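Local coordinates for pyrrolysyl-tRNA synthetase (Desulfitobacterium hafniense, PDB 3DSQ), which probably ligates pyrrolysine to its cognate tRNA at the expense of ATP, acting as a homodimeric class II aminoacyl-tRNA synthetase, at residues B[24-29]-B[265-270]; B[90-95]-B[150-155]; B[182-187]-B[247-252]; B[186-191]-B[233-238]. One frame throughout, in Å; residues are numbered along the deposited sequence.

Contact 1 (B[24-29]-B[265-270])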
loop_
_atom_site.group_PDB
_atom_site.type_symbol
_atom_site.label_atom_id
_atom_site.label_comp_id
_atom_site.label_asym_id
_atom_site.label_seq_id
_atom_site.Cartn_x
_atom_site.Cartn_y
_atom_site.Cartn_z
ATOM N N GLU B 24 11.054 22.393 1.103
ATOM C CA GLU B 24 9.902 21.714 0.511
ATOM C C GLU B 24 9.994 21.754 -1.012
ATOM O O GLU B 24 9.472 20.868 -1.702
ATOM C CB GLU B 24 8.594 22.400 0.883
ATOM C CG GLU B 24 8.355 22.651 2.353
ATOM C CD GLU B 24 6.996 23.283 2.577
ATOM O OE1 GLU B 24 6.623 24.185 1.797
ATOM O OE2 GLU B 24 6.306 22.882 3.532
ATOM N N LEU B 25 10.608 22.819 -1.519
ATOM C CA LEU B 25 10.776 23.010 -2.952
ATOM C C LEU B 25 12.071 22.372 -3.436
ATOM O O LEU B 25 12.493 22.585 -4.572
ATOM C CB LEU B 25 10.778 24.505 -3.282
ATOM C CG LEU B 25 9.492 25.230 -2.897
ATOM C CD1 LEU B 25 9.588 26.732 -3.176
ATOM C CD2 LEU B 25 8.355 24.606 -3.667
ATOM N N ASN B 26 12.700 21.592 -2.564
ATOM C CA ASN B 26 13.944 20.910 -2.887
ATOM C C ASN B 26 15.086 21.805 -3.355
ATOM O O ASN B 26 15.756 21.512 -4.351
ATOM C CB ASN B 26 13.691 19.803 -3.926
ATOM C CG ASN B 26 12.905 18.636 -3.348
ATOM O OD1 ASN B 26 13.179 18.181 -2.233
ATOM N ND2 ASN B 26 11.931 18.143 -4.101
ATOM N N ALA B 27 15.319 22.893 -2.625
ATOM C CA ALA B 27 16.406 23.797 -2.955
ATOM C C ALA B 27 17.709 23.056 -2.656
ATOM O O ALA B 27 17.709 22.032 -1.972
ATOM C CB ALA B 27 16.312 25.061 -2.111
ATOM N N SER B 28 18.821 23.571 -3.164
ATOM C CA SER B 28 20.100 22.926 -2.929
ATOM C C SER B 28 20.650 23.316 -1.570
ATOM O O SER B 28 20.237 24.319 -0.990
ATOM C CB SER B 28 21.111 23.317 -4.015
ATOM O OG SER B 28 21.329 24.714 -4.030
ATOM N N GLY B 29 21.576 22.504 -1.068
ATOM C CA GLY B 29 22.204 22.790 0.204
ATOM C C GLY B 29 22.927 24.121 0.119
ATOM O O GLY B 29 23.032 24.839 1.119
ATOM N N GLU B 265 17.322 10.578 -5.666
ATOM C CA GLU B 265 16.934 11.847 -6.260
ATOM C C GLU B 265 17.587 13.072 -5.648
ATOM O O GLU B 265 17.576 14.147 -6.241
ATOM C CB GLU B 265 15.411 11.983 -6.208
ATOM C CG GLU B 265 14.716 10.919 -7.038
ATOM C CD GLU B 265 15.133 10.991 -8.498
ATOM O OE1 GLU B 265 15.335 9.930 -9.125
ATOM O OE2 GLU B 265 15.256 12.117 -9.018
ATOM N N GLY B 266 18.161 12.912 -4.465
ATOM C CA GLY B 266 18.798 14.042 -3.817
ATOM C C GLY B 266 17.811 15.133 -3.431
ATOM O O GLY B 266 18.105 16.309 -3.597
ATOM N N THR B 267 16.642 14.753 -2.922
ATOM C CA THR B 267 15.649 15.735 -2.512
ATOM C C THR B 267 15.874 16.112 -1.050
ATOM O O THR B 267 16.661 15.473 -0.366
ATOM C CB THR B 267 14.220 15.206 -2.712
ATOM O OG1 THR B 267 14.105 13.899 -2.141
ATOM C CG2 THR B 267 13.881 15.145 -4.201
ATOM N N GLN B 268 15.187 17.142 -0.567
ATOM C CA GLN B 268 15.386 17.601 0.810
ATOM C C GLN B 268 14.547 16.934 1.893
ATOM O O GLN B 268 15.075 16.546 2.932
ATOM C CB GLN B 268 15.189 19.115 0.890
ATOM C CG GLN B 268 16.304 19.923 0.259
ATOM C CD GLN B 268 17.622 19.749 0.985
ATOM O OE1 GLN B 268 17.662 19.615 2.211
ATOM N NE2 GLN B 268 18.713 19.771 0.234
ATOM N N HIS B 269 13.245 16.821 1.665
ATOM C CA HIS B 269 12.364 16.192 2.642
ATOM C C HIS B 269 12.038 14.758 2.240
ATOM O O HIS B 269 11.734 14.478 1.073
ATOM C CB HIS B 269 11.055 16.977 2.780
ATOM C CG HIS B 269 11.178 18.249 3.563
ATOM N ND1 HIS B 269 11.970 18.363 4.686
ATOM C CD2 HIS B 269 10.535 19.436 3.435
ATOM C CE1 HIS B 269 11.808 19.563 5.217
ATOM N NE2 HIS B 269 10.942 20.232 4.478
ATOM N N VAL B 270 12.089 13.842 3.201
ATOM C CA VAL B 270 11.775 12.452 2.894
ATOM C C VAL B 270 10.275 12.362 2.580
ATOM O O VAL B 270 9.810 11.398 1.958
ATOM C CB VAL B 270 12.136 11.515 4.077
ATOM C CG1 VAL B 270 11.171 11.736 5.240
ATOM C CG2 VAL B 270 12.128 10.054 3.612
HETATM O O HOH W 1 11.661 18.103 -0.200
HETATM O O HOH W 2 17.547 19.235 -3.201
#
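Thr267 lies alongside Asn26, the two side chains pointing the same way. Its CB comes within 3.2 Å of Asn26 OD1, and its methyl CG2 stands 3.6 Å from Asn26 ND2, so the threonine flanks both polar atoms of the carboxamide. Gln268 follows and makes both direct hydrogen bonds of the contact. Its backbone N donates to Asn26 OD1 over 2.8 Å and is nearly straight, at 170°. This bond, helped by a water that donates to the same OD1 and accepts from His269 N, probably fixes which way the carboxamide is turned. Gln268 CG passes 3.4 Å from Ala27 O, and the bend at chi2 (-65°) sets CD, and with it the amide, beside the same oxygen, to which NE2 makes a second, weak bond. The His269 ring lies against Glu24: CD2 is 3.8 Å from Glu24 CA and 4.0 Å from Glu24 CG, with ring and carboxylate planes 77° apart. Asn26, at positive phi, is the C-prime residue of the Schellman motif that closes helix 16-24, with Ala27 N bonded to Leu22 O and Asn26 N to Lys23 O. This helix end meets the loop leaving helix 257-265, where Thr267 rests on Met262; Ala27 leans on Leu53 of helix 39-68, and Gln167, a sodium ligand, bonds to Gln268 O and Val270 N.

Contact 2 (B[90-95]-B[150-155])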
loop_
_atom_site.group_PDB
_atom_site.type_symbol
_atom_site.label_atom_id
_atom_site.label_comp_id
_atom_site.label_asym_id
_atom_site.label_seq_id
_atom_site.Cartn_x
_atom_site.Cartn_y
_atom_site.Cartn_z
ATOM N N VAL B 90 8.867 -14.858 -4.521
ATOM C CA VAL B 90 7.410 -14.838 -4.485
ATOM C C VAL B 90 6.945 -13.666 -3.632
ATOM O O VAL B 90 7.274 -13.589 -2.452
ATOM C CB VAL B 90 6.853 -16.125 -3.869
ATOM C CG1 VAL B 90 5.346 -15.975 -3.633
ATOM C CG2 VAL B 90 7.154 -17.315 -4.794
ATOM N N GLN B 91 6.174 -12.767 -4.232
ATOM C CA GLN B 91 5.681 -11.599 -3.513
ATOM C C GLN B 91 4.422 -11.932 -2.711
ATOM O O GLN B 91 3.545 -12.638 -3.196
ATOM C CB GLN B 91 5.385 -10.466 -4.501
ATOM C CG GLN B 91 5.080 -9.142 -3.835
ATOM C CD GLN B 91 4.927 -8.014 -4.825
ATOM O OE1 GLN B 91 4.865 -8.236 -6.052
ATOM N NE2 GLN B 91 4.860 -6.785 -4.307
ATOM N N VAL B 92 4.356 -11.444 -1.473
ATOM C CA VAL B 92 3.179 -11.672 -0.630
ATOM C C VAL B 92 2.646 -10.349 -0.094
ATOM O O VAL B 92 3.359 -9.353 -0.051
ATOM C CB VAL B 92 3.496 -12.589 0.580
ATOM C CG1 VAL B 92 4.019 -13.917 0.097
ATOM C CG2 VAL B 92 4.509 -11.901 1.519
ATOM N N VAL B 93 1.378 -10.342 0.295
ATOM C CA VAL B 93 0.751 -9.157 0.854
ATOM C C VAL B 93 -0.022 -9.592 2.111
ATOM O O VAL B 93 -1.015 -10.335 2.050
ATOM C CB VAL B 93 -0.172 -8.464 -0.186
ATOM C CG1 VAL B 93 -1.283 -9.391 -0.643
ATOM C CG2 VAL B 93 -0.725 -7.191 0.407
ATOM N N THR B 94 0.444 -9.097 3.248
ATOM C CA THR B 94 -0.097 -9.467 4.552
ATOM C C THR B 94 -0.741 -8.329 5.362
ATOM O O THR B 94 -0.606 -7.144 5.033
ATOM C CB THR B 94 1.030 -10.134 5.395
ATOM O OG1 THR B 94 2.073 -9.190 5.639
ATOM C CG2 THR B 94 1.638 -11.328 4.648
ATOM N N PRO B 95 -1.447 -8.678 6.450
ATOM C CA PRO B 95 -2.110 -7.672 7.292
ATOM C C PRO B 95 -1.205 -6.548 7.784
ATOM O O PRO B 95 -0.051 -6.769 8.154
ATOM C CB PRO B 95 -2.649 -8.494 8.466
ATOM C CG PRO B 95 -2.845 -9.855 7.893
ATOM C CD PRO B 95 -1.611 -10.025 7.023
ATOM N N ILE B 150 13.354 -21.136 0.149
ATOM C CA ILE B 150 12.099 -20.442 -0.116
ATOM C C ILE B 150 12.347 -18.932 -0.190
ATOM O O ILE B 150 12.776 -18.317 0.785
ATOM C CB ILE B 150 11.061 -20.742 0.996
ATOM C CG1 ILE B 150 10.575 -22.192 0.874
ATOM C CG2 ILE B 150 9.892 -19.767 0.901
ATOM C CD1 ILE B 150 9.707 -22.656 2.034
ATOM N N ARG B 151 12.074 -18.346 -1.352
ATOM C CA ARG B 151 12.285 -16.918 -1.564
ATOM C C ARG B 151 10.974 -16.148 -1.500
ATOM O O ARG B 151 10.082 -16.345 -2.324
ATOM C CB ARG B 151 12.971 -16.684 -2.915
ATOM C CG ARG B 151 14.394 -17.187 -2.928
ATOM C CD ARG B 151 15.154 -16.786 -4.183
ATOM N NE ARG B 151 16.591 -16.903 -3.944
ATOM C CZ ARG B 151 17.533 -16.680 -4.853
ATOM N NH1 ARG B 151 17.206 -16.322 -6.091
ATOM N NH2 ARG B 151 18.808 -16.812 -4.516
ATOM N N ILE B 152 10.879 -15.259 -0.516
ATOM C CA ILE B 152 9.675 -14.466 -0.305
ATOM C C ILE B 152 9.975 -12.990 -0.011
ATOM O O ILE B 152 10.986 -12.667 0.605
ATOM C CB ILE B 152 8.878 -15.062 0.876
ATOM C CG1 ILE B 152 8.305 -16.420 0.474
ATOM C CG2 ILE B 152 7.801 -14.105 1.333
ATOM C CD1 ILE B 152 7.181 -16.353 -0.508
ATOM N N PHE B 153 9.101 -12.094 -0.458
ATOM C CA PHE B 153 9.285 -10.675 -0.177
ATOM C C PHE B 153 7.955 -9.954 -0.156
ATOM O O PHE B 153 6.970 -10.451 -0.690
ATOM C CB PHE B 153 10.203 -9.998 -1.206
ATOM C CG PHE B 153 9.536 -9.691 -2.520
ATOM C CD1 PHE B 153 9.368 -10.679 -3.480
ATOM C CD2 PHE B 153 9.115 -8.392 -2.811
ATOM C CE1 PHE B 153 8.794 -10.381 -4.715
ATOM C CE2 PHE B 153 8.540 -8.080 -4.040
ATOM C CZ PHE B 153 8.379 -9.075 -4.995
ATOM N N GLU B 154 7.936 -8.796 0.500
ATOM C CA GLU B 154 6.744 -7.959 0.568
ATOM C C GLU B 154 7.168 -6.498 0.533
ATOM O O GLU B 154 8.209 -6.119 1.061
ATOM C CB GLU B 154 5.910 -8.234 1.844
ATOM C CG GLU B 154 4.613 -7.374 1.916
ATOM C CD GLU B 154 3.638 -7.771 3.042
ATOM O OE1 GLU B 154 2.544 -7.163 3.127
ATOM O OE2 GLU B 154 3.956 -8.685 3.831
ATOM N N ILE B 155 6.361 -5.688 -0.130
ATOM C CA ILE B 155 6.598 -4.257 -0.235
ATOM C C ILE B 155 5.330 -3.686 0.380
ATOM O O ILE B 155 4.245 -3.938 -0.121
ATOM C CB ILE B 155 6.661 -3.791 -1.701
ATOM C CG1 ILE B 155 7.869 -4.422 -2.411
ATOM C CG2 ILE B 155 6.732 -2.268 -1.744
ATOM C CD1 ILE B 155 8.030 -3.984 -3.878
HETATM O O HOH W 3 3.958 -7.016 -1.564
#
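Thr94 grips the Glu154 carboxylate with two bonds. Its OG1 donates to the syn lone pair of Glu154 OE2, over 2.7 Å, and its backbone N reaches Glu154 OE1 over 2.9 Å at 177°, coming from above the carboxylate plane. With Glu154 CG anti to the backbone N (chi1 -179°) and an extended chain beyond it, the carboxylate arrives beside Thr94. Arg128 adds a salt bridge at OE1, and Asn134 ND2 also bonds to Thr94 OG1. An alanine in place of Glu154 would probably leave the N-H and hydroxyl of Thr94 without their acceptors and Arg128 without this countercharge. Next come the strand bonds: Val90 N to Arg151 O (2.9 Å), Phe153 N to Val90 O (3.1 Å) and Val92 N to Phe153 O (2.9 Å). A water continues this ladder, joining Val92 O, Ile155 N and Gln91 NE2, while Gln91 OE1 bonds to His85. Around the ladder, Gln91 CG makes a CH-pi contact 3.9 Å from the Phe153 ring centroid, with amide and ring planes only 20° apart. On the other face Val90 CB and Ile152 CD1 meet tightly at 3.4 Å. The register is that of a parallel pair at the edge of the otherwise antiparallel class II core sheet; Leu64 and Leu74 of the second subunit pack here, consistent with the motif 1 strand at the dimer interface.

Contact 3 (B[182-187]-B[247-252])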
loop_
_atom_site.group_PDB
_atom_site.type_symbol
_atom_site.label_atom_id
_atom_site.label_comp_id
_atom_site.label_asym_id
_atom_site.label_seq_id
_atom_site.Cartn_x
_atom_site.Cartn_y
_atom_site.Cartn_z
ATOM N N THR B 182 18.930 -20.776 3.096
ATOM C CA THR B 182 20.198 -20.375 2.500
ATOM C C THR B 182 21.331 -21.196 3.117
ATOM O O THR B 182 21.370 -21.384 4.331
ATOM C CB THR B 182 20.486 -18.879 2.771
ATOM O OG1 THR B 182 19.361 -18.094 2.363
ATOM C CG2 THR B 182 21.719 -18.422 2.005
ATOM N N PRO B 183 22.258 -21.709 2.288
ATOM C CA PRO B 183 23.378 -22.498 2.823
ATOM C C PRO B 183 24.208 -21.552 3.686
ATOM O O PRO B 183 24.577 -20.474 3.222
ATOM C CB PRO B 183 24.142 -22.920 1.564
ATOM C CG PRO B 183 23.103 -22.866 0.473
ATOM C CD PRO B 183 22.324 -21.628 0.818
ATOM N N LEU B 184 24.492 -21.934 4.930
ATOM C CA LEU B 184 25.273 -21.081 5.831
ATOM C C LEU B 184 26.425 -20.344 5.155
ATOM O O LEU B 184 26.534 -19.116 5.240
ATOM C CB LEU B 184 25.842 -21.899 6.992
ATOM C CG LEU B 184 24.889 -22.400 8.083
ATOM C CD1 LEU B 184 25.672 -23.249 9.076
ATOM C CD2 LEU B 184 24.233 -21.230 8.783
ATOM N N GLU B 185 27.279 -21.102 4.479
ATOM C CA GLU B 185 28.451 -20.553 3.805
ATOM C C GLU B 185 28.146 -19.550 2.702
ATOM O O GLU B 185 29.046 -18.849 2.243
ATOM C CB GLU B 185 29.293 -21.687 3.229
ATOM C CG GLU B 185 28.649 -22.391 2.059
ATOM C CD GLU B 185 28.600 -23.891 2.245
ATOM O OE1 GLU B 185 29.674 -24.502 2.457
ATOM O OE2 GLU B 185 27.488 -24.458 2.178
ATOM N N GLU B 186 26.887 -19.473 2.274
ATOM C CA GLU B 186 26.520 -18.534 1.216
ATOM C C GLU B 186 25.679 -17.350 1.691
ATOM O O GLU B 186 25.325 -16.482 0.895
ATOM C CB GLU B 186 25.780 -19.268 0.093
ATOM C CG GLU B 186 26.579 -20.415 -0.508
ATOM C CD GLU B 186 25.856 -21.109 -1.649
ATOM O OE1 GLU B 186 26.319 -22.196 -2.054
ATOM O OE2 GLU B 186 24.838 -20.573 -2.142
ATOM N N ARG B 187 25.371 -17.302 2.981
ATOM C CA ARG B 187 24.555 -16.221 3.529
ATOM C C ARG B 187 25.044 -14.822 3.167
ATOM O O ARG B 187 24.293 -14.026 2.599
ATOM C CB ARG B 187 24.452 -16.361 5.046
ATOM C CG ARG B 187 23.644 -17.574 5.485
ATOM C CD ARG B 187 23.591 -17.687 6.998
ATOM N NE ARG B 187 24.923 -17.865 7.567
ATOM C CZ ARG B 187 25.178 -17.925 8.869
ATOM N NH1 ARG B 187 24.190 -17.824 9.750
ATOM N NH2 ARG B 187 26.424 -18.080 9.292
ATOM N N PHE B 247 14.160 -23.078 12.087
ATOM C CA PHE B 247 15.439 -23.726 12.342
ATOM C C PHE B 247 16.288 -23.978 11.104
ATOM O O PHE B 247 17.125 -24.880 11.079
ATOM C CB PHE B 247 15.239 -25.023 13.131
ATOM C CG PHE B 247 15.182 -24.811 14.620
ATOM C CD1 PHE B 247 16.135 -24.015 15.257
ATOM C CD2 PHE B 247 14.193 -25.412 15.391
ATOM C CE1 PHE B 247 16.106 -23.818 16.644
ATOM C CE2 PHE B 247 14.154 -25.222 16.787
ATOM C CZ PHE B 247 15.113 -24.423 17.410
ATOM N N ASP B 248 16.062 -23.169 10.078
ATOM C CA ASP B 248 16.834 -23.254 8.850
ATOM C C ASP B 248 17.576 -21.932 8.722
ATOM O O ASP B 248 17.123 -20.904 9.235
ATOM C CB ASP B 248 15.924 -23.440 7.632
ATOM C CG ASP B 248 15.194 -24.768 7.645
ATOM O OD1 ASP B 248 15.858 -25.809 7.807
ATOM O OD2 ASP B 248 13.960 -24.775 7.480
ATOM N N PRO B 249 18.751 -21.946 8.073
ATOM C CA PRO B 249 19.505 -20.705 7.909
ATOM C C PRO B 249 18.673 -19.812 6.997
ATOM O O PRO B 249 17.844 -20.312 6.242
ATOM C CB PRO B 249 20.787 -21.167 7.227
ATOM C CG PRO B 249 20.952 -22.559 7.734
ATOM C CD PRO B 249 19.549 -23.106 7.646
ATOM N N TRP B 250 18.882 -18.502 7.066
ATOM C CA TRP B 250 18.132 -17.585 6.209
ATOM C C TRP B 250 18.788 -16.222 6.133
ATOM O O TRP B 250 19.673 -15.899 6.917
ATOM C CB TRP B 250 16.692 -17.403 6.719
ATOM C CG TRP B 250 16.605 -16.867 8.139
ATOM C CD1 TRP B 250 16.412 -17.594 9.278
ATOM C CD2 TRP B 250 16.720 -15.499 8.554
ATOM N NE1 TRP B 250 16.394 -16.768 10.377
ATOM C CE2 TRP B 250 16.585 -15.476 9.962
ATOM C CE3 TRP B 250 16.924 -14.289 7.875
ATOM C CZ2 TRP B 250 16.647 -14.290 10.707
ATOM C CZ3 TRP B 250 16.986 -13.106 8.618
ATOM C CH2 TRP B 250 16.847 -13.121 10.022
ATOM N N VAL B 251 18.345 -15.425 5.170
ATOM C CA VAL B 251 18.845 -14.072 5.010
ATOM C C VAL B 251 17.660 -13.195 4.674
ATOM O O VAL B 251 16.709 -13.636 4.034
ATOM C CB VAL B 251 19.900 -13.953 3.886
ATOM C CG1 VAL B 251 21.156 -14.737 4.272
ATOM C CG2 VAL B 251 19.322 -14.444 2.566
ATOM N N GLY B 252 17.715 -11.952 5.130
ATOM C CA GLY B 252 16.645 -11.021 4.860
ATOM C C GLY B 252 17.228 -9.628 4.791
ATOM O O GLY B 252 18.114 -9.274 5.570
#
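Thr182 and Trp250 bring their CA atoms within 5.1 Å, yet the backbones share just one weak hydrogen bond, Thr182 N to Pro249 O at 3.4 Å and 129°. The side chains do most of the joining. Pro249 turns its CB to the loop, 3.0 Å from Thr182 O, and its CG meets Leu184 CD2 at 3.7 Å where the two side chains cross at about a right angle. That same Leu184 methyl lies 3.4 Å above the centre of the Arg187 guanidinium plane. The arginine is folded back by its bend at chi3 (-62°), which turns NE toward Leu184 O; this oxygen accepts both Arg187 NE, at 3.1 Å, and Arg187 N. On strand 250-256, Val251 spreads its methyls between two partners: CG1 is 3.6 Å from Arg187 O, and CG2 sits 3.7 Å from Thr182 OG1. The polar ends find their partners elsewhere, Thr182 OG1 at Glu179, Arg187 NH1 at Gly236 O and Trp250 NE1 at Asp241. Across the contact, carbons of Pro249 and Val251 thus meet both carbons and oxygens of the loop, with one weak hydrogen bond, so the fit rests on shape more than on directional bonds.

Contact 4 (B[186-191]-B[233-238])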
loop_
_atom_site.group_PDB
_atom_site.type_symbol
_atom_site.label_atom_id
_atom_site.label_comp_id
_atom_site.label_asym_id
_atom_site.label_seq_id
_atom_site.Cartn_x
_atom_site.Cartn_y
_atom_site.Cartn_z
ATOM N N GLU B 186 26.887 -19.473 2.274
ATOM C CA GLU B 186 26.520 -18.534 1.216
ATOM C C GLU B 186 25.679 -17.350 1.691
ATOM O O GLU B 186 25.325 -16.482 0.895
ATOM C CB GLU B 186 25.780 -19.268 0.093
ATOM C CG GLU B 186 26.579 -20.415 -0.508
ATOM C CD GLU B 186 25.856 -21.109 -1.649
ATOM O OE1 GLU B 186 26.319 -22.196 -2.054
ATOM O OE2 GLU B 186 24.838 -20.573 -2.142
ATOM N N ARG B 187 25.371 -17.302 2.981
ATOM C CA ARG B 187 24.555 -16.221 3.529
ATOM C C ARG B 187 25.044 -14.822 3.167
ATOM O O ARG B 187 24.293 -14.026 2.599
ATOM C CB ARG B 187 24.452 -16.361 5.046
ATOM C CG ARG B 187 23.644 -17.574 5.485
ATOM C CD ARG B 187 23.591 -17.687 6.998
ATOM N NE ARG B 187 24.923 -17.865 7.567
ATOM C CZ ARG B 187 25.178 -17.925 8.869
ATOM N NH1 ARG B 187 24.190 -17.824 9.750
ATOM N NH2 ARG B 187 26.424 -18.080 9.292
ATOM N N HIS B 188 26.299 -14.525 3.489
ATOM C CA HIS B 188 26.875 -13.217 3.192
ATOM C C HIS B 188 26.801 -12.849 1.706
ATOM O O HIS B 188 26.614 -11.681 1.363
ATOM C CB HIS B 188 28.325 -13.167 3.682
ATOM C CG HIS B 188 28.456 -13.190 5.175
ATOM N ND1 HIS B 188 28.203 -12.088 5.963
ATOM C CD2 HIS B 188 28.789 -14.190 6.025
ATOM C CE1 HIS B 188 28.374 -12.408 7.234
ATOM N NE2 HIS B 188 28.729 -13.678 7.299
ATOM N N GLN B 189 26.934 -13.840 0.827
ATOM C CA GLN B 189 26.864 -13.587 -0.613
ATOM C C GLN B 189 25.420 -13.375 -1.081
ATOM O O GLN B 189 25.175 -12.639 -2.032
ATOM C CB GLN B 189 27.513 -14.737 -1.394
ATOM C CG GLN B 189 27.281 -14.686 -2.914
ATOM C CD GLN B 189 27.859 -13.438 -3.583
ATOM O OE1 GLN B 189 29.075 -13.294 -3.722
ATOM N NE2 GLN B 189 26.981 -12.532 -3.998
ATOM N N ARG B 190 24.461 -14.025 -0.426
ATOM C CA ARG B 190 23.059 -13.845 -0.794
ATOM C C ARG B 190 22.649 -12.417 -0.484
ATOM O O ARG B 190 22.038 -11.743 -1.310
ATOM C CB ARG B 190 22.156 -14.795 -0.016
ATOM C CG ARG B 190 21.959 -16.140 -0.664
ATOM C CD ARG B 190 21.343 -16.030 -2.051
ATOM N NE ARG B 190 20.823 -17.328 -2.471
ATOM C CZ ARG B 190 21.543 -18.445 -2.520
ATOM N NH1 ARG B 190 22.823 -18.421 -2.183
ATOM N NH2 ARG B 190 20.976 -19.592 -2.877
ATOM N N LEU B 191 22.973 -11.961 0.721
ATOM C CA LEU B 191 22.655 -10.601 1.115
ATOM C C LEU B 191 23.214 -9.644 0.065
ATOM O O LEU B 191 22.554 -8.677 -0.313
ATOM C CB LEU B 191 23.236 -10.295 2.501
ATOM C CG LEU B 191 22.441 -10.948 3.646
ATOM C CD1 LEU B 191 23.043 -10.573 4.989
ATOM C CD2 LEU B 191 20.978 -10.494 3.581
ATOM N N GLY B 233 20.249 -5.705 6.547
ATOM C CA GLY B 233 19.976 -7.121 6.377
ATOM C C GLY B 233 20.333 -7.899 7.628
ATOM O O GLY B 233 21.235 -7.509 8.364
ATOM N N ALA B 234 19.615 -8.989 7.880
ATOM C CA ALA B 234 19.872 -9.820 9.052
ATOM C C ALA B 234 20.182 -11.238 8.584
ATOM O O ALA B 234 20.089 -11.539 7.394
ATOM C CB ALA B 234 18.666 -9.802 9.997
ATOM N N MET B 235 20.513 -12.116 9.524
ATOM C CA MET B 235 20.911 -13.473 9.185
ATOM C C MET B 235 20.476 -14.526 10.209
ATOM O O MET B 235 20.482 -14.275 11.410
ATOM C CB MET B 235 22.434 -13.467 9.065
ATOM C CG MET B 235 23.094 -14.677 8.471
ATOM S SD MET B 235 24.885 -14.384 8.446
ATOM C CE MET B 235 25.030 -13.292 7.024
ATOM N N GLY B 236 20.107 -15.705 9.721
ATOM C CA GLY B 236 19.715 -16.793 10.600
ATOM C C GLY B 236 20.679 -17.966 10.447
ATOM O O GLY B 236 21.342 -18.080 9.415
ATOM N N PRO B 237 20.777 -18.867 11.440
ATOM C CA PRO B 237 20.053 -18.888 12.715
ATOM C C PRO B 237 20.219 -17.609 13.520
ATOM O O PRO B 237 21.328 -17.110 13.703
ATOM C CB PRO B 237 20.645 -20.100 13.429
ATOM C CG PRO B 237 21.016 -21.007 12.284
ATOM C CD PRO B 237 21.663 -20.039 11.330
ATOM N N HIS B 238 19.093 -17.096 13.999
ATOM C CA HIS B 238 19.041 -15.866 14.783
ATOM C C HIS B 238 18.458 -16.185 16.161
ATOM O O HIS B 238 17.856 -17.232 16.354
ATOM C CB HIS B 238 18.154 -14.851 14.044
ATOM C CG HIS B 238 18.093 -13.500 14.687
ATOM N ND1 HIS B 238 17.491 -13.281 15.909
ATOM C CD2 HIS B 238 18.551 -12.295 14.272
ATOM C CE1 HIS B 238 17.582 -11.999 16.218
ATOM N NE2 HIS B 238 18.219 -11.379 15.241
#
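Met235 lies over two flat groups at once. Its SD stands 3.5 Å above the centre of the Arg187 guanidinium, on the face opposite Leu184 CD2, and its CE meets the His188 ring face in a CH-pi contact, 3.5 Å from the centroid. SD itself is 4.4 Å from that centroid, a Met-aromatic contact over the same face. This is a helix packed on the largely antiparallel sheet of the class II core, nearly antiparallel to strand 228-236: the axes of 187-191 and 233-236 approach to 9.7 Å and run 152° apart. At the guanidinium edge, Arg187 NH1 donates to Gly236 O over 2.9 Å at 154°; the acceptor is near the guanidinium plane, but the donor stands well above the carbonyl plane. An alanine in place of Arg187 would probably deprive Gly236 O of this donor and open a gap beside the Met235 sulfur. Pro237, after a cis peptide bond, adds its CD 3.7 Å from NH1. The bend of Met235 at chi3 (-78°) carries CE back toward the helix. Deeper in, a CB on Gly233 would come tightly against Leu191 CD2, and the other leucine methyl, CD1, touches Met235 CE at 3.9 Å.

Overall arrangement
From the N terminus, contact 1 opens first, at the end of helix 16-24, and closes last, after helix 257-265; the other three nest inside its long loop. Contact 2 closes a loop of 54 residues and is complete before contacts 3 and 4 begin. These start from neighbouring, overlapping segments that share Glu186 and Arg187: contact 4 closes first, on strand 228-236, and contact 3 next, on the adjacent strand 250-256. Their centres are 5 Å apart, whereas contact 1 lies on the opposite side of the chain's centre. Contacts 2, 3 and 4 all reach the seven-stranded sheet; contact 1 ties the N-terminal helices to the core.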